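Long-range contacts in N-terminal acetyltransferase-like protein (Chaetomium thermophilum, PDB 5NNP), which probably serves as the helical-repeat auxiliary subunit of a NatA-type N-terminal acetyltransferase, an assembly expected to acetylate the N termini of other proteins: residues 44-48 against 77-83; 125-129 against 544-548; 204-208 against 231-237; 314-319 against 345-349; 491-495 against 558-562. One frame throughout, in Å; residues are numbered along the deposited sequence.

Contact 1 (44-48 against 77-83); sequences GDTMS and SYICWHV
Two helices of the N-terminal tetratricopeptide-repeat (TPR) region pack side by side here, where Asp45 and Ser48 at the start of helix 44-55 pack on Ser77, Ile79, Cys80 and Val83 at the start of helix 78-90, the first helix of a predicted TPR. The two short axes approach to 8.7 Å and run in nearly the same direction, 20° apart, as the stacked helices of a solenoid do. Ser77 is the N-cap of the second helix. Its OG stands anti to the backbone N (chi1 166°), which turns it toward the first turn of its own helix, and it accepts a weak capping bond from Cys80 N at 3.3 Å and a second weak one from Ile79 N. The same OG donates to Asp45 OD1 at 2.9 Å, meeting that oxygen from above the carboxylate plane, 36° out of it. The other oxygen, Asp45 OD2, lies against Ile79 CD1 at 3.4 Å, the two side chains crossing at about a right angle. One turn further on, Ser48 CB touches Val83 CG2 at 3.6 Å, while Ser48 OG donates to a water at 2.8 Å that in turn donates to Cys80 O at 2.9 Å. Thr46 packs on helix 26-37 and Met47 on helices 26-37 and 60-73, so helix 44-55 is enclosed from several directions. The hydroxyl of Ser77 thus links a carboxylate to the amide end of a helix, an arrangement in which the negative charge of Asp45 would be expected to interact favourably with the helix dipole.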
# COMPACT_ATOMS: atom_id res chain seq x y z
N GLY A 44 21.08 -35.72 -21.96
CA GLY A 44 20.73 -34.57 -21.13
C GLY A 44 19.40 -33.90 -21.42
O GLY A 44 18.64 -33.63 -20.50
N ASP A 45 19.13 -33.61 -22.69
CA ASP A 45 17.90 -32.91 -23.04
C ASP A 45 16.68 -33.67 -22.55
O ASP A 45 15.72 -33.07 -22.08
CB ASP A 45 17.82 -32.70 -24.55
CG ASP A 45 18.83 -31.69 -25.04
OD1 ASP A 45 19.75 -31.37 -24.27
OD2 ASP A 45 18.70 -31.23 -26.20
N THR A 46 16.73 -35.00 -22.64
CA THR A 46 15.62 -35.82 -22.19
C THR A 46 15.50 -35.84 -20.66
O THR A 46 14.40 -35.80 -20.12
CB THR A 46 15.76 -37.26 -22.72
OG1 THR A 46 15.71 -37.24 -24.16
CG2 THR A 46 14.62 -38.14 -22.21
N MET A 47 16.64 -35.88 -19.97
CA MET A 47 16.61 -35.91 -18.51
C MET A 47 15.96 -34.64 -17.97
O MET A 47 15.17 -34.69 -17.03
CB MET A 47 18.02 -36.07 -17.95
CG MET A 47 18.79 -37.25 -18.49
SD MET A 47 20.46 -37.32 -17.82
CE MET A 47 20.10 -37.39 -16.06
N SER A 48 16.30 -33.50 -18.59
CA SER A 48 15.72 -32.21 -18.23
C SER A 48 14.21 -32.17 -18.46
O SER A 48 13.47 -31.65 -17.63
CB SER A 48 16.37 -31.08 -19.04
OG SER A 48 17.76 -30.99 -18.80
N SER A 77 24.08 -27.38 -23.27
CA SER A 77 22.69 -27.44 -23.75
C SER A 77 21.83 -26.33 -23.17
O SER A 77 21.76 -26.18 -21.95
CB SER A 77 22.07 -28.79 -23.41
OG SER A 77 20.66 -28.75 -23.58
N TYR A 78 21.16 -25.57 -24.03
CA TYR A 78 20.37 -24.43 -23.56
C TYR A 78 19.05 -24.91 -22.95
O TYR A 78 18.44 -24.22 -22.14
CB TYR A 78 20.10 -23.42 -24.71
CG TYR A 78 18.95 -23.77 -25.61
CD1 TYR A 78 17.65 -23.41 -25.27
CD2 TYR A 78 19.14 -24.47 -26.79
CE1 TYR A 78 16.59 -23.73 -26.09
CE2 TYR A 78 18.08 -24.81 -27.61
CZ TYR A 78 16.80 -24.43 -27.25
OH TYR A 78 15.73 -24.75 -28.05
N ILE A 79 18.62 -26.10 -23.35
CA ILE A 79 17.44 -26.71 -22.76
C ILE A 79 17.67 -27.07 -21.29
O ILE A 79 16.86 -26.73 -20.43
CB ILE A 79 17.01 -27.96 -23.53
CG1 ILE A 79 16.47 -27.54 -24.90
CG2 ILE A 79 15.97 -28.75 -22.76
CD1 ILE A 79 16.39 -28.69 -25.92
N CYS A 80 18.79 -27.74 -21.01
CA CYS A 80 19.09 -28.10 -19.63
C CYS A 80 19.14 -26.86 -18.71
O CYS A 80 18.59 -26.87 -17.60
CB CYS A 80 20.41 -28.88 -19.56
SG CYS A 80 20.43 -30.41 -20.55
N TRP A 81 19.77 -25.79 -19.18
CA TRP A 81 19.87 -24.58 -18.37
C TRP A 81 18.51 -23.88 -18.24
O TRP A 81 18.14 -23.42 -17.16
CB TRP A 81 20.93 -23.65 -18.94
CG TRP A 81 22.33 -24.18 -18.68
CD1 TRP A 81 23.15 -24.81 -19.57
CD2 TRP A 81 23.03 -24.16 -17.43
NE1 TRP A 81 24.33 -25.18 -18.95
CE2 TRP A 81 24.28 -24.79 -17.64
CE3 TRP A 81 22.72 -23.68 -16.15
CZ2 TRP A 81 25.22 -24.95 -16.62
CZ3 TRP A 81 23.68 -23.84 -15.12
CH2 TRP A 81 24.91 -24.47 -15.38
N HIS A 82 17.76 -23.82 -19.34
CA HIS A 82 16.41 -23.27 -19.34
C HIS A 82 15.51 -23.97 -18.31
O HIS A 82 14.86 -23.31 -17.50
CB HIS A 82 15.81 -23.37 -20.74
CG HIS A 82 14.57 -22.56 -20.94
ND1 HIS A 82 13.77 -22.69 -22.06
CD2 HIS A 82 13.97 -21.62 -20.17
CE1 HIS A 82 12.75 -21.86 -21.98
NE2 HIS A 82 12.85 -21.20 -20.84
N VAL A 83 15.51 -25.30 -18.32
CA VAL A 83 14.76 -26.11 -17.36
C VAL A 83 15.14 -25.77 -15.91
O VAL A 83 14.27 -25.52 -15.06
CB VAL A 83 14.99 -27.63 -17.60
CG1 VAL A 83 14.45 -28.44 -16.44
CG2 VAL A 83 14.34 -28.07 -18.89
O HOH W 1 18.25 -29.49 -16.44

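Contact 2 (125-129 against 544-548); sequences MRDYA and VRWED
Arg126 reaches Asp548 and Val544 through a bend early in its chain: CG lies beside the backbone N and anti to the carbonyl carbon, chi2 turns sharply at -62°, the chain then runs straight through chi3, and the guanidinium is turned at the end of it. That group forms a salt bridge in which NE donates to Asp548 OD1 at 2.6 Å, with an N-H...O angle of 149°, using the syn lone pair of the oxygen. A weak second bond joins Arg126 NH2 to the same OD1 at 3.2 Å. OD1 takes both donors, and the guanidinium and carboxylate planes are 65° apart, so this is not the flat two-oxygen pairing. Arg126 NH2 also donates to Val544 O at 3.2 Å, a carbonyl that also accepts from Asp548 N. Val544 CG1 lies over one face of the guanidinium, 3.6 Å from Arg126 NH2, and Glu547 CB sits at its edge. Two further bonds fix the group: Arg126 NH2 to Gln524 and Arg126 NH1 to the carbonyl of Ile123. With positive phi, Arg126 is the C-prime residue of the Schellman motif that ends helix 112-124. The contact therefore joins the turn between helices 112-124 and 128-141 to the C-terminal part of helix 537-547, beside helix 146-159, whose Leu158 touches both Tyr128 and Val544.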
# COMPACT_ATOMS: atom_id res chain seq x y z
N MET A 125 14.13 -8.36 -9.61
CA MET A 125 15.15 -8.38 -8.56
C MET A 125 16.01 -7.14 -8.61
O MET A 125 17.05 -7.07 -7.98
CB MET A 125 16.05 -9.61 -8.66
CG MET A 125 15.32 -10.93 -8.65
SD MET A 125 14.33 -11.15 -7.16
CE MET A 125 15.64 -11.27 -5.92
N ARG A 126 15.55 -6.15 -9.36
CA ARG A 126 16.25 -4.88 -9.46
C ARG A 126 17.72 -5.05 -9.89
O ARG A 126 18.61 -4.34 -9.45
CB ARG A 126 16.15 -4.11 -8.14
CG ARG A 126 14.71 -3.97 -7.58
CD ARG A 126 13.77 -3.19 -8.51
NE ARG A 126 12.51 -2.78 -7.88
CZ ARG A 126 11.32 -3.36 -8.04
NH1 ARG A 126 11.17 -4.42 -8.83
NH2 ARG A 126 10.26 -2.89 -7.41
N ASP A 127 17.95 -6.01 -10.79
CA ASP A 127 19.22 -6.10 -11.53
C ASP A 127 19.14 -5.11 -12.69
O ASP A 127 18.85 -5.50 -13.83
CB ASP A 127 19.45 -7.54 -12.00
CG ASP A 127 20.71 -7.70 -12.84
OD1 ASP A 127 21.58 -6.81 -12.87
OD2 ASP A 127 20.82 -8.76 -13.48
N TYR A 128 19.38 -3.84 -12.40
CA TYR A 128 19.15 -2.76 -13.35
C TYR A 128 20.02 -2.85 -14.61
O TYR A 128 19.51 -2.68 -15.74
CB TYR A 128 19.38 -1.40 -12.69
CG TYR A 128 18.53 -1.15 -11.47
CD1 TYR A 128 17.14 -1.01 -11.58
CD2 TYR A 128 19.10 -1.04 -10.21
CE1 TYR A 128 16.37 -0.79 -10.47
CE2 TYR A 128 18.33 -0.82 -9.08
CZ TYR A 128 16.96 -0.69 -9.22
OH TYR A 128 16.20 -0.48 -8.09
N ALA A 129 21.32 -3.09 -14.41
CA ALA A 129 22.26 -3.20 -15.53
C ALA A 129 21.87 -4.35 -16.44
O ALA A 129 21.87 -4.22 -17.66
CB ALA A 129 23.70 -3.38 -15.04
N VAL A 544 6.74 0.40 -8.71
CA VAL A 544 8.11 -0.04 -8.49
C VAL A 544 8.77 0.67 -7.29
O VAL A 544 9.39 0.03 -6.44
CB VAL A 544 8.98 0.22 -9.75
CG1 VAL A 544 10.46 0.04 -9.41
CG2 VAL A 544 8.54 -0.71 -10.90
N ARG A 545 8.63 1.99 -7.23
CA ARG A 545 9.25 2.74 -6.15
C ARG A 545 8.58 2.45 -4.81
O ARG A 545 9.27 2.35 -3.79
CB ARG A 545 9.23 4.24 -6.48
CG ARG A 545 10.23 4.59 -7.59
CD ARG A 545 10.10 6.02 -8.08
NE ARG A 545 11.22 6.37 -8.96
CZ ARG A 545 11.34 7.54 -9.58
NH1 ARG A 545 10.40 8.47 -9.43
NH2 ARG A 545 12.41 7.76 -10.35
N TRP A 546 7.26 2.29 -4.80
CA TRP A 546 6.56 1.86 -3.59
C TRP A 546 7.02 0.47 -3.16
O TRP A 546 7.30 0.23 -1.99
CB TRP A 546 5.05 1.86 -3.80
CG TRP A 546 4.35 1.00 -2.81
CD1 TRP A 546 4.32 1.15 -1.45
CD2 TRP A 546 3.55 -0.15 -3.11
NE1 TRP A 546 3.57 0.15 -0.88
CE2 TRP A 546 3.09 -0.66 -1.88
CE3 TRP A 546 3.19 -0.80 -4.28
CZ2 TRP A 546 2.28 -1.79 -1.80
CZ3 TRP A 546 2.38 -1.92 -4.20
CH2 TRP A 546 1.94 -2.41 -2.97
N GLU A 547 7.11 -0.44 -4.12
CA GLU A 547 7.56 -1.80 -3.87
C GLU A 547 9.00 -1.86 -3.28
O GLU A 547 9.32 -2.73 -2.46
CB GLU A 547 7.47 -2.59 -5.18
CG GLU A 547 7.32 -4.09 -5.05
CD GLU A 547 5.98 -4.53 -4.45
OE1 GLU A 547 4.97 -4.66 -5.19
OE2 GLU A 547 5.95 -4.75 -3.22
N ASP A 548 9.85 -0.93 -3.70
CA ASP A 548 11.22 -0.89 -3.21
C ASP A 548 11.25 -0.64 -1.70
O ASP A 548 12.25 -0.93 -1.04
CB ASP A 548 12.04 0.20 -3.91
CG ASP A 548 12.41 -0.16 -5.35
OD1 ASP A 548 12.44 -1.37 -5.69
OD2 ASP A 548 12.68 0.79 -6.13

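Contact 3 (204-208 against 231-237); sequences IERAL and YLSKLAR
Ile204, Ala207 and Leu208 close round Tyr231 in an apolar junction of the alpha-solenoid, where the start of helix 204-214 packs on the last turn of helix 221-234 and the turn after it. The tyrosine ring is approached obliquely by three groups: Ile204 CG2 lies 3.8 Å from Tyr231 CD1, Ala207 CB 3.7 Å from Tyr231 CZ, and the backbone CA of Leu208 near Tyr231 CD2. Leu208 and Tyr231 run past each other in opposite directions. The CG of Leu208 stands anti to its backbone N (chi1 -177°), which carries CD2 beyond the ring into a second cluster, 3.5 Å from Leu232 CD2 and 3.8 Å from Leu235 CD1. Leu235 spans both groups, since its CG also meets Ile204 CG2.

The next shell sets these groups in place. The hydroxyl of Tyr231 is hydrogen-bonded to the side-chain oxygen of Asn195 on helix 185-200, while the amide nitrogen of the same asparagine bonds to the carbonyl of Ala207, so one residue holds both partners. Past Leu235 the helix ends in a Schellman motif: Ala236 has positive phi, and Arg237 N donates to Leu232 O at 3.0 Å. This turn brings the Arg237 side chain, bent at chi3 (56°), back over the leucines, and a salt bridge from its NH2 to Glu240 anchors the far end. A water donates to Glu205 OE1 at 2.9 Å and accepts from Arg237 NH1 at 3.0 Å, and Leu208 CD2 lies over one face of that guanidinium, 3.6 Å from NH1.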
# COMPACT_ATOMS: atom_id res chain seq x y z
N ILE A 204 13.42 22.43 -14.19
CA ILE A 204 12.03 22.83 -14.08
C ILE A 204 11.66 23.82 -15.18
O ILE A 204 10.55 23.83 -15.69
CB ILE A 204 11.73 23.44 -12.70
CG1 ILE A 204 12.06 22.43 -11.60
CG2 ILE A 204 10.28 23.87 -12.62
CD1 ILE A 204 11.38 21.10 -11.79
N GLU A 205 12.61 24.66 -15.55
CA GLU A 205 12.40 25.59 -16.65
C GLU A 205 12.03 24.85 -17.94
O GLU A 205 11.11 25.22 -18.65
CB GLU A 205 13.66 26.42 -16.85
CG GLU A 205 13.60 27.38 -18.02
CD GLU A 205 12.72 28.57 -17.74
OE1 GLU A 205 12.62 28.95 -16.55
OE2 GLU A 205 12.12 29.11 -18.69
N ARG A 206 12.77 23.78 -18.24
CA ARG A 206 12.57 23.08 -19.49
C ARG A 206 11.31 22.23 -19.46
O ARG A 206 10.62 22.08 -20.48
CB ARG A 206 13.77 22.20 -19.80
CG ARG A 206 13.95 21.91 -21.26
CD ARG A 206 15.24 21.19 -21.49
NE ARG A 206 15.06 19.76 -21.68
CZ ARG A 206 15.63 18.83 -20.92
NH1 ARG A 206 16.41 19.17 -19.91
NH2 ARG A 206 15.42 17.55 -21.19
N ALA A 207 11.01 21.66 -18.30
CA ALA A 207 9.84 20.81 -18.15
C ALA A 207 8.54 21.60 -18.35
O ALA A 207 7.57 21.08 -18.91
CB ALA A 207 9.85 20.13 -16.78
N LEU A 208 8.52 22.85 -17.89
CA LEU A 208 7.34 23.69 -18.08
C LEU A 208 7.17 24.01 -19.57
O LEU A 208 6.08 23.93 -20.13
CB LEU A 208 7.45 24.98 -17.27
CG LEU A 208 6.21 25.88 -17.38
CD1 LEU A 208 4.96 25.11 -17.00
CD2 LEU A 208 6.35 27.12 -16.52
N TYR A 231 5.29 23.58 -11.33
CA TYR A 231 6.43 24.19 -12.00
C TYR A 231 6.40 25.70 -11.89
O TYR A 231 7.43 26.34 -11.61
CB TYR A 231 6.47 23.82 -13.48
CG TYR A 231 6.68 22.36 -13.78
CD1 TYR A 231 7.34 21.53 -12.89
CD2 TYR A 231 6.22 21.82 -14.98
CE1 TYR A 231 7.55 20.20 -13.19
CE2 TYR A 231 6.42 20.49 -15.28
CZ TYR A 231 7.09 19.68 -14.38
OH TYR A 231 7.28 18.35 -14.69
N LEU A 232 5.24 26.29 -12.15
CA LEU A 232 5.10 27.73 -12.04
C LEU A 232 5.47 28.20 -10.64
O LEU A 232 6.17 29.21 -10.49
CB LEU A 232 3.67 28.18 -12.38
CG LEU A 232 3.24 28.13 -13.84
CD1 LEU A 232 1.77 28.52 -13.96
CD2 LEU A 232 4.11 29.03 -14.71
N SER A 233 5.03 27.47 -9.62
CA SER A 233 5.30 27.89 -8.25
C SER A 233 6.80 27.83 -7.96
O SER A 233 7.36 28.77 -7.42
CB SER A 233 4.51 27.06 -7.23
OG SER A 233 4.76 25.68 -7.37
N LYS A 234 7.44 26.73 -8.34
CA LYS A 234 8.89 26.60 -8.19
C LYS A 234 9.68 27.65 -8.96
O LYS A 234 10.80 27.99 -8.57
CB LYS A 234 9.35 25.21 -8.62
CG LYS A 234 8.89 24.12 -7.69
CD LYS A 234 9.36 22.78 -8.20
CE LYS A 234 9.08 21.68 -7.21
NZ LYS A 234 9.65 20.41 -7.75
N LEU A 235 9.12 28.17 -10.05
CA LEU A 235 9.79 29.21 -10.82
C LEU A 235 9.43 30.60 -10.29
O LEU A 235 9.88 31.61 -10.83
CB LEU A 235 9.44 29.09 -12.30
CG LEU A 235 9.92 27.77 -12.92
CD1 LEU A 235 9.43 27.61 -14.35
CD2 LEU A 235 11.42 27.71 -12.86
N ALA A 236 8.64 30.64 -9.22
CA ALA A 236 8.26 31.90 -8.57
C ALA A 236 7.47 32.78 -9.52
O ALA A 236 7.52 34.01 -9.43
CB ALA A 236 9.47 32.62 -8.06
N ARG A 237 6.75 32.14 -10.42
CA ARG A 237 5.86 32.83 -11.35
C ARG A 237 4.46 32.87 -10.74
O ARG A 237 3.59 32.08 -11.09
CB ARG A 237 5.90 32.13 -12.71
CG ARG A 237 7.29 32.28 -13.33
CD ARG A 237 7.52 31.44 -14.56
NE ARG A 237 6.53 31.71 -15.58
CZ ARG A 237 6.58 31.21 -16.81
NH1 ARG A 237 7.60 30.44 -17.18
NH2 ARG A 237 5.62 31.50 -17.68
O HOH W 2 10.41 30.72 -16.07

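Contact 4 (314-319 against 345-349)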
# COMPACT_ATOMS: atom_id res chain seq x y z
N LEU A 314 -20.85 24.14 13.17
CA LEU A 314 -21.49 23.15 14.04
C LEU A 314 -23.01 23.10 13.86
O LEU A 314 -23.60 22.03 13.85
CB LEU A 314 -21.15 23.42 15.51
CG LEU A 314 -19.78 22.90 15.96
CD1 LEU A 314 -19.59 23.14 17.45
CD2 LEU A 314 -19.61 21.41 15.62
N THR A 315 -23.64 24.26 13.70
CA THR A 315 -25.08 24.30 13.50
C THR A 315 -25.51 23.54 12.25
O THR A 315 -26.48 22.79 12.28
CB THR A 315 -25.61 25.74 13.39
OG1 THR A 315 -25.24 26.49 14.56
CG2 THR A 315 -27.13 25.74 13.25
N LEU A 316 -24.79 23.76 11.16
CA LEU A 316 -25.01 23.01 9.92
C LEU A 316 -24.94 21.50 10.15
O LEU A 316 -25.82 20.76 9.73
CB LEU A 316 -23.98 23.38 8.85
CG LEU A 316 -24.27 24.62 8.01
CD1 LEU A 316 -23.03 24.99 7.22
CD2 LEU A 316 -25.43 24.36 7.07
N MET A 317 -23.89 21.05 10.83
CA MET A 317 -23.68 19.62 10.94
C MET A 317 -24.69 19.00 11.92
O MET A 317 -25.28 17.96 11.63
CB MET A 317 -22.24 19.30 11.38
CG MET A 317 -21.17 19.86 10.43
SD MET A 317 -21.13 19.13 8.77
CE MET A 317 -19.90 17.84 9.00
N PHE A 318 -24.89 19.65 13.06
CA PHE A 318 -25.83 19.13 14.04
C PHE A 318 -27.24 19.10 13.48
O PHE A 318 -27.96 18.14 13.67
CB PHE A 318 -25.78 19.94 15.32
CG PHE A 318 -24.52 19.72 16.09
CD1 PHE A 318 -23.73 18.60 15.84
CD2 PHE A 318 -24.10 20.63 17.06
CE1 PHE A 318 -22.56 18.38 16.54
CE2 PHE A 318 -22.93 20.42 17.77
CZ PHE A 318 -22.16 19.30 17.51
N ASP A 319 -27.63 20.16 12.77
CA ASP A 319 -28.97 20.21 12.19
C ASP A 319 -29.19 19.08 11.20
O ASP A 319 -30.30 18.55 11.07
CB ASP A 319 -29.21 21.55 11.53
CG ASP A 319 -29.53 22.64 12.53
OD1 ASP A 319 -29.70 22.31 13.73
OD2 ASP A 319 -29.63 23.81 12.12
N LEU A 345 -19.56 25.50 22.49
CA LEU A 345 -20.52 25.73 21.41
C LEU A 345 -21.54 24.59 21.29
O LEU A 345 -22.72 24.83 21.01
CB LEU A 345 -19.80 25.92 20.09
CG LEU A 345 -19.13 27.29 19.97
CD1 LEU A 345 -18.40 27.36 18.65
CD2 LEU A 345 -20.16 28.40 20.10
N ALA A 346 -21.07 23.36 21.49
CA ALA A 346 -21.96 22.20 21.46
C ALA A 346 -22.99 22.30 22.58
O ALA A 346 -24.18 22.09 22.36
CB ALA A 346 -21.16 20.92 21.58
N GLU A 347 -22.52 22.59 23.78
CA GLU A 347 -23.39 22.76 24.92
C GLU A 347 -24.38 23.88 24.65
O GLU A 347 -25.55 23.81 25.03
CB GLU A 347 -22.56 23.06 26.17
CG GLU A 347 -23.29 22.75 27.46
CD GLU A 347 -23.31 21.27 27.77
OE1 GLU A 347 -22.25 20.63 27.61
OE2 GLU A 347 -24.38 20.75 28.17
N GLU A 348 -23.90 24.91 23.96
CA GLU A 348 -24.69 26.08 23.62
C GLU A 348 -25.81 25.72 22.65
O GLU A 348 -26.94 26.19 22.77
CB GLU A 348 -23.79 27.15 23.02
CG GLU A 348 -24.18 28.56 23.28
CD GLU A 348 -23.18 29.54 22.67
OE1 GLU A 348 -23.27 29.78 21.45
OE2 GLU A 348 -22.30 30.05 23.40
N TYR A 349 -25.48 24.88 21.68
CA TYR A 349 -26.43 24.41 20.67
C TYR A 349 -27.49 23.52 21.31
O TYR A 349 -28.69 23.66 21.04
CB TYR A 349 -25.68 23.67 19.57
CG TYR A 349 -26.56 22.97 18.57
CD1 TYR A 349 -27.08 21.71 18.83
CD2 TYR A 349 -26.87 23.57 17.35
CE1 TYR A 349 -27.90 21.07 17.92
CE2 TYR A 349 -27.69 22.94 16.42
CZ TYR A 349 -28.20 21.69 16.72
OH TYR A 349 -29.00 21.06 15.80
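Phe318 and Tyr349 meet as a T-shaped (edge-to-face) pair: the edge of the phenylalanine is turned toward the face of the tyrosine, with centroids 5.0 Å apart and planes at 61°. The side chains run past each other in opposite directions, so that not only the ring but also the root of Phe318 lies on Tyr349; Phe318 CB is 3.7 Å from the centroid of the Tyr349 ring, a CH-pi contact over its face. Tyr349 takes this place because its CG is anti to the backbone N (chi1 172°), sending the ring across helix 303-320 rather than along its own. Its OH then donates to Asp319 OD1 at 2.5 Å, an oxygen lying in the plane of the ring at its edge and met nearly end-on to the C-O bond. Ala346 CA sits at the edge of the Phe318 ring, 4.2 Å from CE2, and Leu314 CD1 packs on Leu345 CB at 3.8 Å. The short helix axes run at 55° to each other and approach to 10.9 Å. Helix 369-381 adds Ala374 against both aromatic side chains, and Met317, on helix 303-320, packs on an apolar side chain of another protein chain. Chemically the joint is an apolar core with one polar bond at its border: the Asp319 carboxylate accepts from the phenol hydroxyl, which would orient its O-H and may polarise it.

Contact 5 (491-495 against 558-562); sequences TEDGE and RAALD
Arg558 lays one face of its guanidinium over the methyl of Thr491, whose CG2 is 3.9 Å from Arg558 NE. The arginine leaves helix 554-572 with CG anti to the backbone N (chi1 -173°) and stays extended as far as NE, enough to span the gap to helix 487-499. There it grips Glu495 side-on with two nitrogens: Arg558 NE donates to Glu495 OE2 at 3.1 Å on the syn side, and Arg558 NH2 to Glu495 OE1 at 2.8 Å. The carboxylate and guanidinium planes are 51° apart. The same NH2 also donates to Glu492 OE1 at 2.7 Å, which it meets well above the carboxylate plane (60° out of it). Glu492 OE1 has a second salt-bridge partner in Arg454. Water joins the helices too, donating to Thr491 OG1 at 2.9 Å and accepting weakly from Ala559 N; Thr491 OG1 itself is held by the carbonyl of Ile487. Asp562 brings OD2 to 2.6 Å from Glu495 OE2, and Tyr510 of helix 503-523 packs on both these acids. Arg558 thus bridges Glu492 and Glu495, with Asp562 beside Glu495; such close oxygens suggest that one of those two acids is protonated, while the arginine would favour charged glutamates.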
# COMPACT_ATOMS: atom_id res chain seq x y z
N THR A 491 -3.14 -10.14 12.87
CA THR A 491 -2.26 -9.59 13.90
C THR A 491 -2.94 -9.61 15.27
O THR A 491 -2.36 -10.08 16.25
CB THR A 491 -1.82 -8.16 13.58
OG1 THR A 491 -1.29 -8.10 12.25
CG2 THR A 491 -0.74 -7.70 14.54
N GLU A 492 -4.16 -9.09 15.34
CA GLU A 492 -4.94 -9.08 16.57
C GLU A 492 -5.15 -10.48 17.13
O GLU A 492 -5.01 -10.72 18.33
CB GLU A 492 -6.29 -8.41 16.33
CG GLU A 492 -6.23 -6.90 16.24
CD GLU A 492 -5.86 -6.26 17.55
OE1 GLU A 492 -5.40 -5.11 17.54
OE2 GLU A 492 -6.03 -6.91 18.61
N ASP A 493 -5.49 -11.42 16.26
CA ASP A 493 -5.68 -12.80 16.65
C ASP A 493 -4.41 -13.37 17.27
O ASP A 493 -4.46 -14.12 18.25
CB ASP A 493 -6.11 -13.65 15.46
CG ASP A 493 -6.63 -15.02 15.86
OD1 ASP A 493 -7.36 -15.11 16.87
OD2 ASP A 493 -6.30 -16.00 15.17
N GLY A 494 -3.27 -13.02 16.69
CA GLY A 494 -1.99 -13.51 17.18
C GLY A 494 -1.66 -12.96 18.55
O GLY A 494 -1.31 -13.72 19.46
N GLU A 495 -1.79 -11.65 18.71
CA GLU A 495 -1.49 -11.00 19.97
C GLU A 495 -2.39 -11.56 21.08
O GLU A 495 -1.93 -11.78 22.21
CB GLU A 495 -1.64 -9.48 19.83
CG GLU A 495 -0.64 -8.89 18.85
CD GLU A 495 -0.75 -7.38 18.69
OE1 GLU A 495 -1.72 -6.77 19.19
OE2 GLU A 495 0.15 -6.80 18.06
N ARG A 558 4.35 -4.10 12.77
CA ARG A 558 3.67 -4.53 13.99
C ARG A 558 3.77 -6.05 14.22
O ARG A 558 4.29 -6.50 15.24
CB ARG A 558 2.21 -4.09 13.97
CG ARG A 558 1.48 -4.36 15.28
CD ARG A 558 0.10 -3.74 15.30
NE ARG A 558 -0.71 -4.31 16.37
CZ ARG A 558 -2.03 -4.16 16.47
NH1 ARG A 558 -2.70 -3.47 15.56
NH2 ARG A 558 -2.69 -4.73 17.47
N ALA A 559 3.28 -6.82 13.26
CA ALA A 559 3.35 -8.27 13.35
C ALA A 559 4.79 -8.73 13.48
O ALA A 559 5.06 -9.70 14.18
CB ALA A 559 2.69 -8.92 12.15
N ALA A 560 5.71 -8.05 12.80
CA ALA A 560 7.11 -8.47 12.81
C ALA A 560 7.76 -8.20 14.16
O ALA A 560 8.55 -9.00 14.65
CB ALA A 560 7.89 -7.77 11.71
N LEU A 561 7.42 -7.07 14.78
CA LEU A 561 7.97 -6.79 16.10
C LEU A 561 7.37 -7.74 17.14
O LEU A 561 8.02 -8.08 18.12
CB LEU A 561 7.74 -5.34 16.49
CG LEU A 561 8.23 -4.94 17.88
CD1 LEU A 561 9.72 -5.23 18.10
CD2 LEU A 561 7.96 -3.47 18.08
N ASP A 562 6.13 -8.18 16.92
CA ASP A 562 5.53 -9.20 17.78
C ASP A 562 6.33 -10.50 17.72
O ASP A 562 6.75 -11.02 18.74
CB ASP A 562 4.07 -9.49 17.39
CG ASP A 562 3.14 -8.30 17.60
OD1 ASP A 562 3.51 -7.31 18.26
OD2 ASP A 562 2.00 -8.37 17.10
O HOH W 3 0.72 -6.11 11.75

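From the N terminus, contact 1 closes a short loop of 28 residues within the TPR array. Contact 2 then opens at 125-129 and closes only at 544-548, some 414 residues on, tying the turn between helices 112-124 and 128-141 to helix 537-547. Contacts 3 and 4 both fall within this long loop, one after the other, each joining near neighbours along the solenoid. Contact 5 opens inside it too but closes beyond it, so contacts 2 and 5 cross; their second segments lie on successive helices, 537-547 and 554-572. Contacts 1 and 4 lie on opposite sides of the chain's centre, with centres about 77 Å apart, and none of the five touches another.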